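Local coordinates for nitrate reductase (Ulva prolifera, PDB 5YLY), which probably catalyses the NADH-dependent reduction of nitrate to nitrite, the first step of nitrate assimilation, and carries FAD in the cytochrome b5 reductase domain described here, at residues A[145-150]-A[190-195]; A[151-154]-A[159-162]. All coordinates share one frame; numbering follows the deposited sequence.

From the N terminus the chain first runs through the antiparallel FAD-binding sheet and leaves it into strand 145-149, the first of three short antiparallel strands. It turns straight back into 152-155, paired with 145-149 through a probable hydrogen bond from His146 N to Lys154 O, and then into 158-161. Contact 2 closes this second hairpin, four residues separating its segments, two of them at the turn. Strand 164-170 and helix 174-185 follow before 190-195 returns to meet 145-150 in contact 1, so contact 2 is nested inside the larger loop. Contact 2 holds neighbouring strands of the small sheet together; contact 1 ties that sheet to the loop leading into strand 193-200 of the parallel NAD-binding sheet.

Contact 1. Residues A[145-150]-A[190-195]; sequences FHYDRP and DLTEIR
Tyr147 and Asp190 approach from opposite directions: the tyrosine hydroxyl donates a hydrogen bond to the carboxylate, OH to OD2 at 2.6 Å, while ring and carboxylate are nearly coplanar, their planes 6° apart. Asp190 OD2 receives it on its syn lone pair, in the plane of the ring and at its edge. Tyr147 reaches that far because its CG stands anti to the backbone N (chi1 -178°), sending the phenol out from strand 145-149 toward the loop before strand 193-200. The other carboxylate oxygen works within its own segment. Thr192 N donates to Asp190 OD1 at 3.1 Å, which makes an Asx turn, and Thr192 OG1 donates to the same oxygen at 2.7 Å, on its syn lone pair. Pro150 packs obliquely against the acid, its CB 3.6 Å from Asp190 CG. Around this cluster, Ile184 of helix 174-185 touches Tyr147, Asp190 and Thr192, and a further hydrogen bond joins Tyr147 OH to the backbone N of Gly151. With an alanine in place of Asp190, the buried tyrosine hydroxyl would probably lose its acceptor and the turn the bonds that close it. Three donors thus share the two oxygens of one buried carboxylate, which is likely to spread its negative charge and favour the ionised form, while fixing the loop of the NAD-binding part against strand 145-149.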
ATOM      1  N   PHE A 145      -3.902 -10.487   7.368  1.00 37.16           N
ATOM      2  CA  PHE A 145      -5.062  -9.609   7.475  1.00 35.28           C
ATOM      3  C   PHE A 145      -5.926  -9.721   6.199  1.00 38.01           C
ATOM      4  O   PHE A 145      -5.422  -9.591   5.072  1.00 36.33           O
ATOM      5  CB  PHE A 145      -4.627  -8.151   7.719  1.00 35.69           C
ATOM      6  CG  PHE A 145      -5.763  -7.156   7.758  1.00 36.09           C
ATOM      7  CD1 PHE A 145      -6.475  -6.934   8.929  1.00 38.80           C
ATOM      8  CD2 PHE A 145      -6.092  -6.406   6.631  1.00 36.30           C
ATOM      9  CE1 PHE A 145      -7.514  -5.996   8.965  1.00 38.41           C
ATOM     10  CE2 PHE A 145      -7.120  -5.460   6.672  1.00 37.77           C
ATOM     11  CZ  PHE A 145      -7.843  -5.286   7.833  1.00 36.09           C
ATOM     12  N   HIS A 146      -7.229  -9.913   6.397  1.00 34.02           N
ATOM     13  CA  HIS A 146      -8.166 -10.058   5.293  1.00 34.06           C
ATOM     14  C   HIS A 146      -9.431  -9.253   5.585  1.00 33.92           C
ATOM     15  O   HIS A 146     -10.169  -9.588   6.499  1.00 33.83           O
ATOM     16  CB  HIS A 146      -8.501 -11.558   5.110  1.00 36.29           C
ATOM     17  CG  HIS A 146      -9.441 -11.905   3.990  1.00 39.79           C
ATOM     18  ND1 HIS A 146      -9.770 -11.000   2.991  1.00 40.78           N
ATOM     19  CD2 HIS A 146     -10.009 -13.096   3.698  1.00 42.81           C
ATOM     20  CE1 HIS A 146     -10.565 -11.656   2.163  1.00 40.06           C
ATOM     21  NE2 HIS A 146     -10.731 -12.918   2.542  1.00 42.02           N
ATOM     22  N   TYR A 147      -9.685  -8.218   4.800  1.00 28.65           N
ATOM     23  CA  TYR A 147     -10.923  -7.440   4.931  1.00 27.91           C
ATOM     24  C   TYR A 147     -11.835  -8.190   3.955  1.00 33.79           C
ATOM     25  O   TYR A 147     -11.768  -7.963   2.741  1.00 31.99           O
ATOM     26  CB  TYR A 147     -10.675  -5.979   4.494  1.00 27.14           C
ATOM     27  CG  TYR A 147     -11.901  -5.102   4.651  1.00 26.95           C
ATOM     28  CD1 TYR A 147     -12.266  -4.595   5.898  1.00 28.56           C
ATOM     29  CD2 TYR A 147     -12.709  -4.795   3.557  1.00 26.93           C
ATOM     30  CE1 TYR A 147     -13.401  -3.795   6.049  1.00 28.68           C
ATOM     31  CE2 TYR A 147     -13.846  -3.996   3.698  1.00 27.18           C
ATOM     32  CZ  TYR A 147     -14.192  -3.512   4.947  1.00 30.15           C
ATOM     33  OH  TYR A 147     -15.267  -2.679   5.081  1.00 28.34           O
ATOM     34  N   ASP A 148     -12.602  -9.149   4.483  1.00 33.29           N
ATOM     35  CA  ASP A 148     -13.338 -10.146   3.701  1.00 35.64           C
ATOM     36  C   ASP A 148     -14.757  -9.805   3.255  1.00 41.34           C
ATOM     37  O   ASP A 148     -15.300 -10.500   2.379  1.00 41.79           O
ATOM     38  CB  ASP A 148     -13.370 -11.485   4.448  1.00 38.52           C
ATOM     39  CG  ASP A 148     -14.084 -11.477   5.792  1.00 44.09           C
ATOM     40  OD1 ASP A 148     -13.994 -10.456   6.510  1.00 42.14           O
ATOM     41  OD2 ASP A 148     -14.707 -12.506   6.140  1.00 45.83           O
ATOM     42  N   ARG A 149     -15.377  -8.805   3.879  1.00 35.91           N
ATOM     43  CA  ARG A 149     -16.719  -8.366   3.511  1.00 34.59           C
ATOM     44  C   ARG A 149     -16.948  -7.005   4.136  1.00 36.65           C
ATOM     45  O   ARG A 149     -16.243  -6.678   5.103  1.00 32.32           O
ATOM     46  CB  ARG A 149     -17.818  -9.386   3.922  1.00 34.73           C
ATOM     47  CG  ARG A 149     -17.833  -9.769   5.387  1.00 38.58           C
ATOM     48  CD  ARG A 149     -18.944 -10.779   5.665  1.00 49.37           C
ATOM     49  NE  ARG A 149     -18.864 -11.303   7.031  1.00 53.31           N
ATOM     50  CZ  ARG A 149     -19.433 -10.732   8.086  1.00 69.02           C
ATOM     51  NH1 ARG A 149     -20.143  -9.618   7.946  1.00 53.35           N
ATOM     52  NH2 ARG A 149     -19.306 -11.275   9.288  1.00 66.58           N
ATOM     53  N   PRO A 150     -17.931  -6.211   3.625  1.00 34.37           N
ATOM     54  CA  PRO A 150     -18.138  -4.873   4.183  1.00 32.97           C
ATOM     55  C   PRO A 150     -18.238  -4.872   5.693  1.00 36.48           C
ATOM     56  O   PRO A 150     -19.025  -5.622   6.249  1.00 38.27           O
ATOM     57  CB  PRO A 150     -19.428  -4.407   3.502  1.00 34.81           C
ATOM     58  CG  PRO A 150     -19.398  -5.098   2.166  1.00 39.76           C
ATOM     59  CD  PRO A 150     -18.823  -6.451   2.466  1.00 36.53           C
ATOM     60  N   ASP A 190     -20.878  -0.760   1.583  1.00 30.68           N
ATOM     61  CA  ASP A 190     -19.954  -0.635   2.717  1.00 29.30           C
ATOM     62  C   ASP A 190     -19.971   0.828   3.230  1.00 29.70           C
ATOM     63  O   ASP A 190     -19.740   1.749   2.451  1.00 29.11           O
ATOM     64  CB  ASP A 190     -18.544  -1.009   2.216  1.00 29.78           C
ATOM     65  CG  ASP A 190     -17.498  -1.325   3.274  1.00 30.23           C
ATOM     66  OD1 ASP A 190     -17.645  -0.862   4.406  1.00 30.28           O
ATOM     67  OD2 ASP A 190     -16.504  -1.986   2.939  1.00 27.11           O
ATOM     68  N   LEU A 191     -20.234   1.028   4.531  1.00 25.12           N
ATOM     69  CA  LEU A 191     -20.271   2.375   5.148  1.00 24.19           C
ATOM     70  C   LEU A 191     -19.091   2.632   6.090  1.00 28.77           C
ATOM     71  O   LEU A 191     -19.088   3.624   6.811  1.00 26.81           O
ATOM     72  CB  LEU A 191     -21.616   2.644   5.856  1.00 24.94           C
ATOM     73  CG  LEU A 191     -22.879   2.678   4.958  1.00 30.37           C
ATOM     74  CD1 LEU A 191     -24.132   2.795   5.806  1.00 31.80           C
ATOM     75  CD2 LEU A 191     -22.797   3.810   3.932  1.00 29.15           C
ATOM     76  N   THR A 192     -18.069   1.762   6.048  1.00 27.82           N
ATOM     77  CA  THR A 192     -16.869   1.915   6.872  1.00 27.16           C
ATOM     78  C   THR A 192     -16.192   3.259   6.564  1.00 27.78           C
ATOM     79  O   THR A 192     -16.142   3.669   5.399  1.00 27.77           O
ATOM     80  CB  THR A 192     -15.900   0.725   6.627  1.00 28.23           C
ATOM     81  OG1 THR A 192     -16.631  -0.478   6.842  1.00 28.30           O
ATOM     82  CG2 THR A 192     -14.673   0.758   7.562  1.00 31.05           C
ATOM     83  N   GLU A 193     -15.767   3.978   7.606  1.00 24.94           N
ATOM     84  CA  GLU A 193     -15.081   5.266   7.485  1.00 24.99           C
ATOM     85  C   GLU A 193     -13.565   5.027   7.569  1.00 27.54           C
ATOM     86  O   GLU A 193     -13.102   4.073   8.218  1.00 27.82           O
ATOM     87  CB  GLU A 193     -15.478   6.242   8.602  1.00 28.26           C
ATOM     88  CG  GLU A 193     -16.945   6.587   8.702  1.00 36.90           C
ATOM     89  CD  GLU A 193     -17.213   7.464   9.908  1.00 53.15           C
ATOM     90  OE1 GLU A 193     -17.453   6.923  11.011  1.00 51.06           O
ATOM     91  OE2 GLU A 193     -17.133   8.702   9.759  1.00 48.02           O
ATOM     92  N   ILE A 194     -12.805   5.919   6.950  1.00 24.04           N
ATOM     93  CA  ILE A 194     -11.347   5.778   6.885  1.00 24.32           C
ATOM     94  C   ILE A 194     -10.659   7.088   7.205  1.00 28.05           C
ATOM     95  O   ILE A 194     -11.115   8.142   6.776  1.00 26.53           O
ATOM     96  CB  ILE A 194     -10.926   5.324   5.436  1.00 26.90           C
ATOM     97  CG1 ILE A 194     -11.497   3.930   5.053  1.00 27.01           C
ATOM     98  CG2 ILE A 194      -9.398   5.369   5.222  1.00 26.30           C
ATOM     99  CD1 ILE A 194     -11.494   3.733   3.478  1.00 32.00           C
ATOM    100  N   ARG A 195      -9.512   7.007   7.891  1.00 22.61           N
ATOM    101  CA  ARG A 195      -8.634   8.154   8.076  1.00 22.28           C
ATOM    102  C   ARG A 195      -7.251   7.721   7.656  1.00 25.71           C
ATOM    103  O   ARG A 195      -6.747   6.729   8.177  1.00 26.37           O
ATOM    104  CB  ARG A 195      -8.602   8.652   9.546  1.00 23.25           C
ATOM    105  CG  ARG A 195      -9.919   9.299   9.989  1.00 30.41           C
ATOM    106  CD  ARG A 195     -10.229  10.582   9.236  1.00 33.94           C
ATOM    107  NE  ARG A 195     -11.489  11.183   9.690  1.00 36.50           N
ATOM    108  CZ  ARG A 195     -12.698  10.892   9.203  1.00 43.70           C
ATOM    109  NH1 ARG A 195     -12.838   9.974   8.243  1.00 29.42           N
ATOM    110  NH2 ARG A 195     -13.778  11.486   9.700  1.00 35.63           N
TER

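Contact 2. Residues A[151-154]-A[159-162]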
ATOM      1  N   GLY A 151     -17.394  -4.068   6.335  1.00 33.70           N
ATOM      2  CA  GLY A 151     -17.389  -3.903   7.787  1.00 34.31           C
ATOM      3  C   GLY A 151     -16.938  -5.112   8.582  1.00 37.65           C
ATOM      4  O   GLY A 151     -17.374  -5.282   9.716  1.00 38.15           O
ATOM      5  N   HIS A 152     -16.046  -5.941   8.018  1.00 33.76           N
ATOM      6  CA  HIS A 152     -15.551  -7.141   8.697  1.00 34.52           C
ATOM      7  C   HIS A 152     -14.161  -7.511   8.245  1.00 35.14           C
ATOM      8  O   HIS A 152     -13.834  -7.387   7.054  1.00 31.73           O
ATOM      9  CB  HIS A 152     -16.508  -8.342   8.478  1.00 37.47           C
ATOM     10  CG  HIS A 152     -16.193  -9.561   9.309  1.00 42.43           C
ATOM     11  ND1 HIS A 152     -15.331 -10.541   8.851  1.00 44.21           N
ATOM     12  CD2 HIS A 152     -16.629  -9.907  10.545  1.00 45.64           C
ATOM     13  CE1 HIS A 152     -15.256 -11.445   9.822  1.00 45.56           C
ATOM     14  NE2 HIS A 152     -16.025 -11.111  10.858  1.00 46.64           N
ATOM     15  N   TYR A 153     -13.356  -8.003   9.194  1.00 32.20           N
ATOM     16  CA  TYR A 153     -11.997  -8.450   8.878  1.00 32.42           C
ATOM     17  C   TYR A 153     -11.622  -9.714   9.656  1.00 39.84           C
ATOM     18  O   TYR A 153     -12.244 -10.069  10.671  1.00 41.15           O
ATOM     19  CB  TYR A 153     -10.945  -7.326   9.100  1.00 31.64           C
ATOM     20  CG  TYR A 153     -10.655  -7.049  10.565  1.00 35.41           C
ATOM     21  CD1 TYR A 153     -11.444  -6.167  11.297  1.00 36.82           C
ATOM     22  CD2 TYR A 153      -9.609  -7.697  11.226  1.00 37.53           C
ATOM     23  CE1 TYR A 153     -11.215  -5.950  12.656  1.00 38.68           C
ATOM     24  CE2 TYR A 153      -9.369  -7.483  12.582  1.00 40.48           C
ATOM     25  CZ  TYR A 153     -10.175  -6.608  13.293  1.00 48.19           C
ATOM     26  OH  TYR A 153      -9.924  -6.370  14.626  1.00 50.25           O
ATOM     27  N   LYS A 154     -10.557 -10.360   9.192  1.00 38.53           N
ATOM     28  CA  LYS A 154      -9.946 -11.510   9.848  1.00 40.80           C
ATOM     29  C   LYS A 154      -8.478 -11.109   9.995  1.00 44.25           C
ATOM     30  O   LYS A 154      -7.915 -10.512   9.073  1.00 41.46           O
ATOM     31  CB  LYS A 154     -10.008 -12.774   8.963  1.00 44.49           C
ATOM     32  CG  LYS A 154     -11.387 -13.310   8.614  1.00 59.67           C
ATOM     33  CD  LYS A 154     -11.262 -14.326   7.496  1.00 67.36           C
ATOM     34  CE  LYS A 154     -12.530 -15.082   7.245  1.00 79.77           C
ATOM     35  NZ  LYS A 154     -12.372 -15.947   6.048  1.00 86.21           N
ATOM     36  N   GLU A 159     -11.389 -12.772  14.235  1.00 57.53           N
ATOM     37  CA  GLU A 159     -12.394 -12.206  13.333  1.00 55.18           C
ATOM     38  C   GLU A 159     -13.135 -11.079  14.062  1.00 55.84           C
ATOM     39  O   GLU A 159     -13.357 -11.190  15.267  1.00 57.27           O
ATOM     40  CB  GLU A 159     -13.396 -13.306  12.936  1.00 57.99           C
ATOM     41  CG  GLU A 159     -13.099 -13.901  11.578  1.00 69.80           C
ATOM     42  CD  GLU A 159     -14.023 -15.000  11.097  1.00 92.20           C
ATOM     43  OE1 GLU A 159     -13.613 -16.181  11.147  1.00 89.00           O
ATOM     44  OE2 GLU A 159     -15.129 -14.675  10.604  1.00 82.12           O
ATOM     45  N   SER A 160     -13.545 -10.006  13.348  1.00 47.21           N
ATOM     46  CA  SER A 160     -14.290  -8.913  13.988  1.00 46.14           C
ATOM     47  C   SER A 160     -14.981  -7.980  13.039  1.00 49.10           C
ATOM     48  O   SER A 160     -14.528  -7.800  11.904  1.00 45.52           O
ATOM     49  CB  SER A 160     -13.389  -8.090  14.906  1.00 49.67           C
ATOM     50  OG  SER A 160     -14.114  -7.016  15.485  1.00 56.94           O
ATOM     51  N   GLU A 161     -16.053  -7.334  13.531  1.00 45.60           N
ATOM     52  CA  GLU A 161     -16.736  -6.294  12.772  1.00 43.80           C
ATOM     53  C   GLU A 161     -15.898  -5.035  12.945  1.00 44.75           C
ATOM     54  O   GLU A 161     -15.139  -4.900  13.913  1.00 43.62           O
ATOM     55  CB  GLU A 161     -18.170  -6.050  13.289  1.00 46.82           C
ATOM     56  CG  GLU A 161     -19.184  -7.080  12.817  1.00 58.03           C
ATOM     57  CD  GLU A 161     -20.558  -6.911  13.440  1.00 84.84           C
ATOM     58  OE1 GLU A 161     -20.655  -6.924  14.691  1.00 80.80           O
ATOM     59  OE2 GLU A 161     -21.540  -6.761  12.677  1.00 75.28           O
ATOM     60  N   VAL A 162     -16.003  -4.130  11.984  1.00 37.55           N
ATOM     61  CA  VAL A 162     -15.223  -2.902  12.005  1.00 36.48           C
ATOM     62  C   VAL A 162     -16.095  -1.806  11.395  1.00 37.20           C
ATOM     63  O   VAL A 162     -16.848  -2.073  10.456  1.00 36.77           O
ATOM     64  CB  VAL A 162     -13.827  -3.089  11.326  1.00 38.68           C
ATOM     65  CG1 VAL A 162     -13.948  -3.487   9.844  1.00 37.97           C
ATOM     66  CG2 VAL A 162     -12.936  -1.859  11.500  1.00 37.55           C
TER
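Glu159 lies alongside Lys154, the two side chains pointing the same way with their CG atoms 3.5 Å apart; the charged ends, Lys154 NZ and Glu159 OE1, stay 5.3 Å from each other, so the pair meets through its aliphatic parts. The carboxylate of Glu159 also comes to the edge of the His152 ring, OE2 to CE1 at 3.3 Å, with the two planes almost perpendicular (89°). The imidazole has its stronger polar partner in Asp148, whose OD1 is hydrogen-bonded to His152 ND1. Ser160 makes the hydrogen-bonded pair with Tyr153: Tyr153 N donates to Ser160 O and Ser160 N to Tyr153 O, each at 3.0 Å. Ser160 O also sits over one face of the His152 ring, offset toward its rim, while on the other side of the sheet Ser160 CB packs on Tyr153 CE1 at 3.8 Å. Glu161 pairs with His152 without hydrogen bonds, and its CA-H points to Gly151 O. Val162 N donates to Gly151 O at 2.9 Å. Val162 CB approaches the edge of the Tyr153 ring, which is swung between the backbone N and the carbonyl carbon (chi1 74°); Ile260 of the parallel sheet touches both residues. The register is that of antiparallel strands, and because a short turn joins 152-155 to 158-161 they form a beta hairpin, the outer part of the three-stranded sheet.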